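PDB 2E7Z: acetylene hydratase, which catalyses the hydration of acetylene to acetaldehyde, using a tungsten-bis(molybdopterin guanine dinucleotide) cofactor together with a [4Fe-4S] cluster. Local coordinates for residues 10-15 with 464-469; 325-330 with 379-384. All blocks are in the same frame, centred on the assembly; numbering follows the deposited sequence.

Interaction 1: residues 10-15 with 464-469. With SF4 (iron/sulfur cluster), chain D; MGD (2-amino-5,6-dimercapto-7-methyl-3,7,8a,9-tetrahydro-8-oxa-1,3,9,10-tetraaza-anthracen-4-one guanosine dinucleotide), chain F.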
ATOM      1  N   ASP A  10      -5.711  -6.938   2.685  1.00 10.14           N
ATOM      2  CA  ASP A  10      -5.621  -5.838   3.638  1.00 10.47           C
ATOM      3  C   ASP A  10      -6.921  -5.087   3.968  1.00 10.42           C
ATOM      4  O   ASP A  10      -6.917  -4.206   4.827  1.00 10.81           O
ATOM      5  CB  ASP A  10      -4.505  -4.864   3.237  1.00 11.96           C
ATOM      6  CG  ASP A  10      -4.697  -4.250   1.862  1.00 14.44           C
ATOM      7  OD1 ASP A  10      -5.492  -4.757   1.030  1.00 13.78           O
ATOM      8  OD2 ASP A  10      -3.977  -3.248   1.606  1.00 19.29           O
ATOM      9  N   ILE A  11      -8.038  -5.440   3.328  1.00 10.55           N
ATOM     10  CA  ILE A  11      -9.287  -4.780   3.691  1.00 10.64           C
ATOM     11  C   ILE A  11      -9.814  -5.317   5.028  1.00 10.16           C
ATOM     12  O   ILE A  11     -10.558  -4.615   5.710  1.00 11.54           O
ATOM     13  CB  ILE A  11     -10.363  -4.853   2.573  1.00 11.29           C
ATOM     14  CG1 ILE A  11     -11.428  -3.763   2.758  1.00 12.42           C
ATOM     15  CG2 ILE A  11     -10.986  -6.228   2.514  1.00 12.14           C
ATOM     16  CD1 ILE A  11     -10.897  -2.330   2.839  1.00 13.92           C
ATOM     17  N   ASN A  12      -9.407  -6.540   5.393  1.00 10.11           N
ATOM     18  CA  ASN A  12      -9.629  -7.073   6.744  1.00 10.13           C
ATOM     19  C   ASN A  12     -11.107  -7.268   7.124  1.00 10.17           C
ATOM     20  O   ASN A  12     -11.542  -6.895   8.233  1.00 10.34           O
ATOM     21  CB  ASN A  12      -8.935  -6.179   7.791  1.00 10.11           C
ATOM     22  CG  ASN A  12      -7.394  -6.281   7.789  1.00  8.46           C
ATOM     23  OD1 ASN A  12      -6.766  -5.518   8.513  1.00  8.73           O
ATOM     24  ND2 ASN A  12      -6.798  -7.219   7.041  1.00  9.05           N
ATOM     25  N   CYS A  13     -11.869  -7.877   6.212  1.00 10.52           N
ATOM     26  CA  CYS A  13     -13.205  -8.367   6.551  1.00 11.15           C
ATOM     27  C   CYS A  13     -13.130  -9.191   7.830  1.00 10.51           C
ATOM     28  O   CYS A  13     -12.202  -9.979   8.013  1.00 10.94           O
ATOM     29  CB  CYS A  13     -13.703  -9.332   5.481  1.00 11.97           C
ATOM     30  SG  CYS A  13     -13.662  -8.677   3.786  1.00 13.41           S
ATOM     31  N   VAL A  14     -14.126  -9.032   8.699  1.00 10.87           N
ATOM     32  CA  VAL A  14     -14.243  -9.913   9.854  1.00 11.94           C
ATOM     33  C   VAL A  14     -15.079 -11.127   9.466  1.00 11.51           C
ATOM     34  O   VAL A  14     -16.214 -10.981   8.991  1.00 12.87           O
ATOM     35  CB  VAL A  14     -14.820  -9.181  11.073  1.00 11.81           C
ATOM     36  CG1 VAL A  14     -14.892 -10.126  12.304  1.00 12.56           C
ATOM     37  CG2 VAL A  14     -13.958  -7.950  11.384  1.00 12.41           C
ATOM     38  N   VAL A  15     -14.492 -12.308   9.645  1.00 11.45           N
ATOM     39  CA  VAL A  15     -15.101 -13.569   9.256  1.00 12.27           C
ATOM     40  C   VAL A  15     -15.319 -14.424  10.499  1.00 12.77           C
ATOM     41  O   VAL A  15     -14.936 -14.043  11.613  1.00 12.84           O
ATOM     42  CB  VAL A  15     -14.219 -14.330   8.194  1.00 12.78           C
ATOM     43  CG1 VAL A  15     -14.026 -13.499   6.920  1.00 12.93           C
ATOM     44  CG2 VAL A  15     -12.856 -14.700   8.762  1.00 13.43           C
ATOM     45  N   VAL A 464      -5.534 -10.228  17.486  1.00  7.72           N
ATOM     46  CA  VAL A 464      -5.149  -8.887  17.027  1.00  7.69           C
ATOM     47  C   VAL A 464      -6.071  -7.839  17.625  1.00  7.55           C
ATOM     48  O   VAL A 464      -7.291  -8.005  17.623  1.00  8.30           O
ATOM     49  CB  VAL A 464      -5.234  -8.756  15.469  1.00  9.01           C
ATOM     50  CG1 VAL A 464      -4.831  -7.342  15.023  1.00  9.74           C
ATOM     51  CG2 VAL A 464      -4.351  -9.770  14.773  1.00  9.51           C
ATOM     52  N   VAL A 465      -5.466  -6.772  18.140  1.00  7.28           N
ATOM     53  CA  VAL A 465      -6.196  -5.541  18.401  1.00  8.13           C
ATOM     54  C   VAL A 465      -5.880  -4.575  17.269  1.00  7.29           C
ATOM     55  O   VAL A 465      -4.717  -4.334  16.957  1.00  7.54           O
ATOM     56  CB  VAL A 465      -5.771  -4.918  19.761  1.00  9.05           C
ATOM     57  CG1 VAL A 465      -6.259  -3.459  19.909  1.00  9.88           C
ATOM     58  CG2 VAL A 465      -6.290  -5.771  20.912  1.00  9.43           C
ATOM     59  N   GLN A 466      -6.931  -4.016  16.676  1.00  8.67           N
ATOM     60  CA  GLN A 466      -6.778  -2.996  15.631  1.00  8.28           C
ATOM     61  C   GLN A 466      -7.055  -1.616  16.220  1.00  8.98           C
ATOM     62  O   GLN A 466      -7.593  -1.513  17.321  1.00 10.53           O
ATOM     63  CB  GLN A 466      -7.773  -3.272  14.508  1.00  9.56           C
ATOM     64  CG  GLN A 466      -7.425  -4.558  13.775  1.00  9.57           C
ATOM     65  CD  GLN A 466      -8.164  -4.718  12.464  1.00 11.94           C
ATOM     66  OE1 GLN A 466      -9.354  -4.450  12.395  1.00 14.94           O
ATOM     67  NE2 GLN A 466      -7.454  -5.171  11.415  1.00 13.02           N
ATOM     68  N   PRO A 467      -6.745  -0.536  15.476  1.00  8.91           N
ATOM     69  CA  PRO A 467      -6.184  -0.534  14.116  1.00  9.09           C
ATOM     70  C   PRO A 467      -4.659  -0.604  14.068  1.00  9.00           C
ATOM     71  O   PRO A 467      -3.987  -0.061  14.950  1.00  9.77           O
ATOM     72  CB  PRO A 467      -6.656   0.815  13.563  1.00  9.08           C
ATOM     73  CG  PRO A 467      -6.665   1.732  14.793  1.00 10.17           C
ATOM     74  CD  PRO A 467      -7.102   0.820  15.945  1.00  9.06           C
ATOM     75  N   ASN A 468      -4.129  -1.276  13.042  1.00  8.90           N
ATOM     76  CA  ASN A 468      -2.687  -1.341  12.844  1.00  8.23           C
ATOM     77  C   ASN A 468      -2.122  -0.490  11.726  1.00  9.25           C
ATOM     78  O   ASN A 468      -0.920  -0.519  11.443  1.00  9.13           O
ATOM     79  CB  ASN A 468      -2.295  -2.788  12.756  1.00  8.46           C
ATOM     80  CG  ASN A 468      -2.527  -3.477  14.091  1.00  8.05           C
ATOM     81  OD1 ASN A 468      -3.410  -4.332  14.237  1.00 10.99           O
ATOM     82  ND2 ASN A 468      -1.795  -3.022  15.103  1.00  6.30           N
ATOM     83  N   TRP A 469      -3.017   0.312  11.147  1.00  8.35           N
ATOM     84  CA  TRP A 469      -2.622   1.510  10.424  1.00  8.92           C
ATOM     85  C   TRP A 469      -3.169   2.651  11.258  1.00  8.69           C
ATOM     86  O   TRP A 469      -4.392   2.834  11.357  1.00  9.26           O
ATOM     87  CB  TRP A 469      -3.234   1.534   9.022  1.00  9.42           C
ATOM     88  CG  TRP A 469      -2.519   0.676   7.991  1.00  8.42           C
ATOM     89  CD1 TRP A 469      -1.222   0.255   8.015  1.00  8.45           C
ATOM     90  CD2 TRP A 469      -3.076   0.197   6.763  1.00  8.95           C
ATOM     91  NE1 TRP A 469      -0.938  -0.460   6.873  1.00  9.52           N
ATOM     92  CE2 TRP A 469      -2.064  -0.519   6.094  1.00  8.91           C
ATOM     93  CE3 TRP A 469      -4.348   0.281   6.175  1.00 11.20           C
ATOM     94  CZ2 TRP A 469      -2.279  -1.138   4.870  1.00 10.07           C
ATOM     95  CZ3 TRP A 469      -4.552  -0.340   4.961  1.00 10.89           C
ATOM     96  CH2 TRP A 469      -3.531  -1.031   4.319  1.00 11.63           C
TER
HETATM   97 FE1  SF4 D 800     -11.235 -11.768   1.039  1.00 13.31          FE
HETATM   98 FE2  SF4 D 800     -10.115 -11.738   3.484  1.00 11.40          FE
HETATM   99 FE3  SF4 D 800     -11.965  -9.878   2.814  1.00 12.64          FE
HETATM  100 FE4  SF4 D 800      -9.510  -9.785   1.741  1.00 11.66          FE
HETATM  101  S1  SF4 D 800      -9.974  -9.492   3.929  1.00 10.86           S
HETATM  102  S2  SF4 D 800     -11.521  -9.505   0.607  1.00 12.99           S
HETATM  103  S3  SF4 D 800      -8.985 -12.030   1.548  1.00 10.96           S
HETATM  104  S4  SF4 D 800     -12.334 -12.153   2.978  1.00 13.11           S
HETATM  105  PB  MGD F 802      -6.390  -3.507  -9.855  0.50 11.83           P
HETATM  106  O1B MGD F 802      -7.269  -4.726  -9.758  0.50 11.14           O
HETATM  107  O2B MGD F 802      -4.910  -3.704 -10.022  0.50  9.53           O
HETATM  108  O3B MGD F 802      -6.585  -2.576  -8.559  0.50 10.76           O
HETATM  109  O3A MGD F 802      -7.477  -2.637  -6.238  0.50 10.00           O
HETATM  110  PA  MGD F 802      -7.912  -2.232  -7.724  0.50 11.72           P
HETATM  111  O1A MGD F 802      -8.008  -0.729  -7.777  0.50 10.31           O
HETATM  112  O2A MGD F 802      -9.131  -3.058  -8.092  0.50 12.29           O
HETATM  113  O5' MGD F 802      -6.921  -2.600 -11.077  0.50 11.41           O
HETATM  114  C5' MGD F 802      -8.304  -2.298 -11.078  0.50 10.44           C
HETATM  115  C4' MGD F 802      -8.619  -1.383 -12.247  0.50  9.33           C
HETATM  116  O4' MGD F 802      -7.748  -0.247 -12.227  0.50  9.80           O
HETATM  117  C3' MGD F 802      -8.403  -2.093 -13.581  0.50  9.30           C
HETATM  118  O3' MGD F 802      -9.670  -2.305 -14.206  0.50 10.26           O
HETATM  119  C2' MGD F 802      -7.541  -1.147 -14.386  0.50  9.09           C
HETATM  120  O2' MGD F 802      -7.979  -0.952 -15.730  0.50  9.23           O
HETATM  121  C1' MGD F 802      -7.667   0.143 -13.584  0.50  9.64           C
HETATM  122  N9  MGD F 802      -6.583   1.109 -13.847  0.50  8.55           N
HETATM  123  C8  MGD F 802      -5.288   0.854 -14.112  0.50 10.08           C
HETATM  124  N7  MGD F 802      -4.574   1.994 -14.297  0.50  9.90           N
HETATM  125  C5  MGD F 802      -5.456   3.015 -14.171  0.50  9.81           C
HETATM  126  C6  MGD F 802      -5.406   4.491 -14.244  0.50  9.47           C
HETATM  127  O6  MGD F 802      -4.341   5.080 -14.529  0.50  9.75           O
HETATM  128  N1  MGD F 802      -6.541   5.171 -14.021  0.50  8.72           N
HETATM  129  C2  MGD F 802      -7.715   4.573 -13.732  0.50  7.86           C
HETATM  130  N2  MGD F 802      -8.808   5.341 -13.507  0.50  9.11           N
HETATM  131  N3  MGD F 802      -7.833   3.218 -13.645  0.50  8.64           N
HETATM  132  C4  MGD F 802      -6.765   2.426 -13.854  0.50  8.53           C
HETATM  133  C10 MGD F 802      -6.184  -2.431  -5.672  0.50 10.66           C
HETATM  134  C11 MGD F 802      -6.280  -3.138  -4.323  0.50  9.60           C
HETATM  135  O11 MGD F 802      -6.772  -4.472  -4.526  0.50 11.23           O
HETATM  136  C12 MGD F 802      -4.972  -3.158  -3.558  0.50 11.21           C
HETATM  137  S12 MGD F 802      -3.905  -1.844  -3.647  0.50 13.81           S
HETATM  138  C13 MGD F 802      -4.630  -4.207  -2.792  0.50 11.02           C
HETATM  139  S13 MGD F 802      -3.260  -4.203  -1.779  0.50 12.39           S
HETATM  140  C14 MGD F 802      -5.429  -5.470  -2.817  0.50  9.90           C
HETATM  141  N15 MGD F 802      -4.799  -6.452  -3.691  0.50 10.57           N
HETATM  142  C16 MGD F 802      -5.526  -7.538  -4.036  0.50 10.20           C
HETATM  143  C17 MGD F 802      -4.932  -8.782  -4.569  0.50 10.91           C
HETATM  144  O17 MGD F 802      -3.696  -8.887  -4.741  0.50 10.92           O
HETATM  145  N18 MGD F 802      -5.766  -9.793  -4.877  0.50  9.95           N
HETATM  146  C19 MGD F 802      -7.106  -9.711  -4.729  0.50 10.67           C
HETATM  147  N19 MGD F 802      -7.861 -10.780  -5.054  0.50 10.50           N
HETATM  148  N20 MGD F 802      -7.722  -8.598  -4.255  0.50 10.84           N
HETATM  149  C21 MGD F 802      -6.997  -7.515  -3.908  0.50 10.82           C
HETATM  150  N22 MGD F 802      -7.605  -6.408  -3.447  0.50 11.52           N
HETATM  151  C23 MGD F 802      -6.860  -5.177  -3.292  0.50 10.54           C
HETATM  152  O   HOH W   1     -11.067  -4.933  10.189  1.00 12.16           O

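Interaction 2: residues 325-330 with 379-384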
ATOM      1  N   GLY A 325      -8.834  10.919  10.140  1.00 13.16           N
ATOM      2  CA  GLY A 325      -8.490   9.965  11.207  1.00 13.18           C
ATOM      3  C   GLY A 325      -7.570  10.533  12.272  1.00 12.91           C
ATOM      4  O   GLY A 325      -7.186  11.698  12.252  1.00 13.04           O
ATOM      5  N   ALA A 326      -7.217   9.682  13.218  1.00 12.42           N
ATOM      6  CA  ALA A 326      -6.460  10.079  14.389  1.00 11.76           C
ATOM      7  C   ALA A 326      -5.939   8.803  15.020  1.00 11.76           C
ATOM      8  O   ALA A 326      -6.520   7.733  14.792  1.00 12.20           O
ATOM      9  CB  ALA A 326      -7.381  10.752  15.391  1.00 11.90           C
ATOM     10  N   PRO A 327      -4.922   8.920  15.896  1.00 11.50           N
ATOM     11  CA  PRO A 327      -4.628   7.799  16.799  1.00 11.40           C
ATOM     12  C   PRO A 327      -5.900   7.412  17.553  1.00 10.93           C
ATOM     13  O   PRO A 327      -6.688   8.292  17.913  1.00 11.64           O
ATOM     14  CB  PRO A 327      -3.559   8.370  17.735  1.00 11.38           C
ATOM     15  CG  PRO A 327      -2.887   9.480  16.925  1.00 11.14           C
ATOM     16  CD  PRO A 327      -4.067  10.094  16.176  1.00 11.33           C
ATOM     17  N   HIS A 328      -6.130   6.119  17.763  1.00 11.09           N
ATOM     18  CA  HIS A 328      -7.403   5.705  18.354  1.00 10.76           C
ATOM     19  C   HIS A 328      -7.527   6.288  19.763  1.00 11.98           C
ATOM     20  O   HIS A 328      -6.586   6.201  20.561  1.00 12.17           O
ATOM     21  CB  HIS A 328      -7.476   4.180  18.407  1.00 10.41           C
ATOM     22  CG  HIS A 328      -8.854   3.642  18.639  1.00 11.08           C
ATOM     23  ND1 HIS A 328      -9.559   3.832  19.817  1.00 10.94           N
ATOM     24  CD2 HIS A 328      -9.662   2.916  17.831  1.00  9.88           C
ATOM     25  CE1 HIS A 328     -10.733   3.223  19.720  1.00 12.36           C
ATOM     26  NE2 HIS A 328     -10.819   2.668  18.525  1.00 11.64           N
ATOM     27  N   SER A 329      -8.670   6.913  20.058  1.00 11.91           N
ATOM     28  CA  SER A 329      -8.845   7.616  21.322  1.00 12.45           C
ATOM     29  C   SER A 329      -8.789   6.723  22.552  1.00 13.18           C
ATOM     30  O   SER A 329      -8.520   7.218  23.643  1.00 13.53           O
ATOM     31  CB  SER A 329     -10.174   8.413  21.321  1.00 12.11           C
ATOM     32  OG  SER A 329     -11.264   7.510  21.179  1.00 14.24           O
ATOM     33  N   ASP A 330      -9.019   5.418  22.387  1.00 12.50           N
ATOM     34  CA  ASP A 330      -9.123   4.494  23.539  1.00 13.37           C
ATOM     35  C   ASP A 330      -7.778   3.827  23.858  1.00 12.71           C
ATOM     36  O   ASP A 330      -7.675   3.150  24.884  1.00 13.93           O
ATOM     37  CB  ASP A 330     -10.078   3.323  23.225  1.00 14.98           C
ATOM     38  CG  ASP A 330     -11.549   3.711  23.159  1.00 16.38           C
ATOM     39  OD1 ASP A 330     -11.964   4.772  23.705  1.00 20.56           O
ATOM     40  OD2 ASP A 330     -12.298   2.895  22.556  1.00 19.61           O
ATOM     41  N   LYS A 379       3.580  14.260  18.388  1.00 14.75           N
ATOM     42  CA  LYS A 379       4.480  15.051  17.553  1.00 14.70           C
ATOM     43  C   LYS A 379       4.810  14.322  16.259  1.00 13.91           C
ATOM     44  O   LYS A 379       4.798  14.918  15.178  1.00 13.65           O
ATOM     45  CB  LYS A 379       5.767  15.360  18.300  1.00 15.09           C
ATOM     46  CG  LYS A 379       6.783  16.104  17.451  1.00 17.34           C
ATOM     47  CD  LYS A 379       7.963  16.535  18.288  1.00 20.25           C
ATOM     48  CE  LYS A 379       9.056  17.074  17.411  1.00 23.80           C
ATOM     49  NZ  LYS A 379      10.212  17.480  18.239  1.00 25.45           N
ATOM     50  N   TYR A 380       5.121  13.030  16.374  1.00 12.95           N
ATOM     51  CA  TYR A 380       5.425  12.193  15.223  1.00 12.60           C
ATOM     52  C   TYR A 380       4.237  11.263  14.979  1.00 12.86           C
ATOM     53  O   TYR A 380       4.201  10.147  15.489  1.00 13.59           O
ATOM     54  CB  TYR A 380       6.702  11.370  15.463  1.00 13.42           C
ATOM     55  CG  TYR A 380       7.932  12.230  15.574  1.00 12.65           C
ATOM     56  CD1 TYR A 380       8.575  12.701  14.433  1.00 13.29           C
ATOM     57  CD2 TYR A 380       8.443  12.591  16.825  1.00 15.58           C
ATOM     58  CE1 TYR A 380       9.712  13.457  14.515  1.00 14.20           C
ATOM     59  CE2 TYR A 380       9.584  13.390  16.922  1.00 15.67           C
ATOM     60  CZ  TYR A 380      10.204  13.817  15.753  1.00 15.36           C
ATOM     61  OH  TYR A 380      11.345  14.566  15.769  1.00 18.01           O
ATOM     62  N   PHE A 381       3.268  11.719  14.194  1.00 11.63           N
ATOM     63  CA  PHE A 381       2.017  11.018  13.976  1.00 11.57           C
ATOM     64  C   PHE A 381       2.314  10.084  12.830  1.00 10.87           C
ATOM     65  O   PHE A 381       2.440  10.491  11.688  1.00 10.87           O
ATOM     66  CB  PHE A 381       0.931  12.050  13.638  1.00 11.40           C
ATOM     67  CG  PHE A 381      -0.391  11.477  13.208  1.00 12.56           C
ATOM     68  CD1 PHE A 381      -0.816  10.207  13.571  1.00 12.90           C
ATOM     69  CD2 PHE A 381      -1.265  12.274  12.457  1.00 12.89           C
ATOM     70  CE1 PHE A 381      -2.057   9.731  13.151  1.00 12.82           C
ATOM     71  CE2 PHE A 381      -2.515  11.809  12.051  1.00 14.12           C
ATOM     72  CZ  PHE A 381      -2.918  10.535  12.407  1.00 13.43           C
ATOM     73  N   HIS A 382       2.459   8.798  13.160  1.00 10.39           N
ATOM     74  CA  HIS A 382       2.769   7.753  12.173  1.00  9.69           C
ATOM     75  C   HIS A 382       1.448   7.392  11.512  1.00  9.57           C
ATOM     76  O   HIS A 382       0.839   6.377  11.838  1.00  9.82           O
ATOM     77  CB  HIS A 382       3.392   6.548  12.867  1.00 10.19           C
ATOM     78  CG  HIS A 382       3.851   5.492  11.923  1.00  9.65           C
ATOM     79  ND1 HIS A 382       3.049   4.429  11.565  1.00  8.41           N
ATOM     80  CD2 HIS A 382       5.025   5.329  11.268  1.00  8.43           C
ATOM     81  CE1 HIS A 382       3.731   3.635  10.751  1.00  8.61           C
ATOM     82  NE2 HIS A 382       4.925   4.166  10.542  1.00  8.75           N
ATOM     83  N   ASN A 383       1.009   8.238  10.583  1.00  9.31           N
ATOM     84  CA  ASN A 383      -0.295   8.061   9.954  1.00  9.85           C
ATOM     85  C   ASN A 383      -0.221   7.063   8.806  1.00  9.51           C
ATOM     86  O   ASN A 383       0.328   7.356   7.730  1.00  9.87           O
ATOM     87  CB  ASN A 383      -0.753   9.452   9.512  1.00 10.33           C
ATOM     88  CG  ASN A 383      -2.233   9.535   9.075  1.00 11.54           C
ATOM     89  OD1 ASN A 383      -2.599  10.521   8.439  1.00 13.80           O
ATOM     90  ND2 ASN A 383      -3.067   8.553   9.404  1.00 11.16           N
ATOM     91  N   MET A 384      -0.774   5.870   9.068  1.00  9.00           N
ATOM     92  CA  MET A 384      -0.793   4.701   8.154  1.00  9.33           C
ATOM     93  C   MET A 384       0.606   4.107   8.033  1.00  9.06           C
ATOM     94  O   MET A 384       0.879   3.075   8.657  1.00  8.44           O
ATOM     95  CB  MET A 384      -1.426   5.046   6.779  1.00  9.96           C
ATOM     96  CG  MET A 384      -2.755   5.848   6.841  1.00 10.76           C
ATOM     97  SD  MET A 384      -4.029   5.140   7.924  1.00 11.31           S
ATOM     98  CE  MET A 384      -4.734   3.910   6.793  1.00 13.70           C
TER

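Interaction 1: residues 10-15 with 464-469
Gln466 and Trp469 reach from the loop 464-469 to Asn12 and Asp10, in the turn that carries the cluster ligand Cys13. The chain of Gln466 runs out extended beyond CG, and its amide makes two links to Asn12. NE2 gives a weak, bent hydrogen bond to Asn12 OD1 (3.0 Å, 124° at the hydrogen), the amide planes lying 36° apart; both atoms also bond to the amide of Gln113, the stronger partner. A water bridges Gln466 OE1 and Asn12 O, its oxygen 2.8 Å from each. Three residues on, past the cis peptide before Pro467, Trp469 brings CH2 of its indole to 3.5 Å from OD2 of the active-site residue Asp10. The carboxylate meets the ring edge close to the ring plane, the two planes 82° apart. OD2 also lies 3.6 Å from the dithiolene sulfur S13 of the cofactor, while OD1 accepts a bond from Trp176 NE1. Replacing Asp10 by an alanine is likely to leave the Trp176 N-H without its mate and to open a gap between Trp469 and the dithiolene. Among the neighbouring elements, strand 2-5 touches both Asn12 and Gln466 through Val5, and helix 177-189 flanks Ile11 and Cys13.

Interaction 2: residues 325-330 with 379-384
Pro327 and Phe381 lie on two irregular loop segments whose backbones come no nearer than 7.9 Å between CA atoms, measured both from Pro327 to Phe381 and from Ala326 to Asn383. Within 379-384 the chain bends in an inverse gamma turn centred on His382, closed by a weak bond from Asn383 N to Phe381 O (2.9 Å). The gap between the loops is bridged by the Phe381 ring. With CG anti to the backbone N (chi1 172°), the ring is set against Pro327 and Ala326, which it meets obliquely along CD1, CE1 and CZ. Pro327 CD packs 3.6 Å from Phe381 CE1, with Pro327 CG close by, and Ala326 CA lies 4.1 Å from Phe381 CZ. One face of the same ring carries Asn383 CB, 3.7 Å above its centre, a contact between residues on the two flanks of the turn. The Asn383 amide bonds to Tyr153 N and Glu470 O. Arg147 of helix 140-150 and Tyr376 of helix 369-376 also touch Phe381. The contact is apolar packing away from the annotated sites: one aromatic ring pins the loop after strand 322-324 to the loop between helices 369-376 and 391-400, the latter shaped by its inverse gamma turn.

In the fold
Both contacts are buried, but they differ in chemistry. Interaction 1 is mostly polar, with amides, a water and a carboxylate against an indole edge, beside the cluster and the tungsten cofactor, whereas interaction 2 rests on an aromatic ring against a proline and lies away from the annotated sites. Their centres are 16 Å apart, and in sequence both segments of interaction 2 fall between those of interaction 1. The two meet directly: Trp469 CD1 packs 3.6 Å from Met384 O, and Pro467 CD lies 3.8 Å from His328 CD2. The loop 464-469 therefore touches both segments of interaction 2 as well as the cluster-binding turn, joining the active-site region to the 325-330 and 379-384 loops.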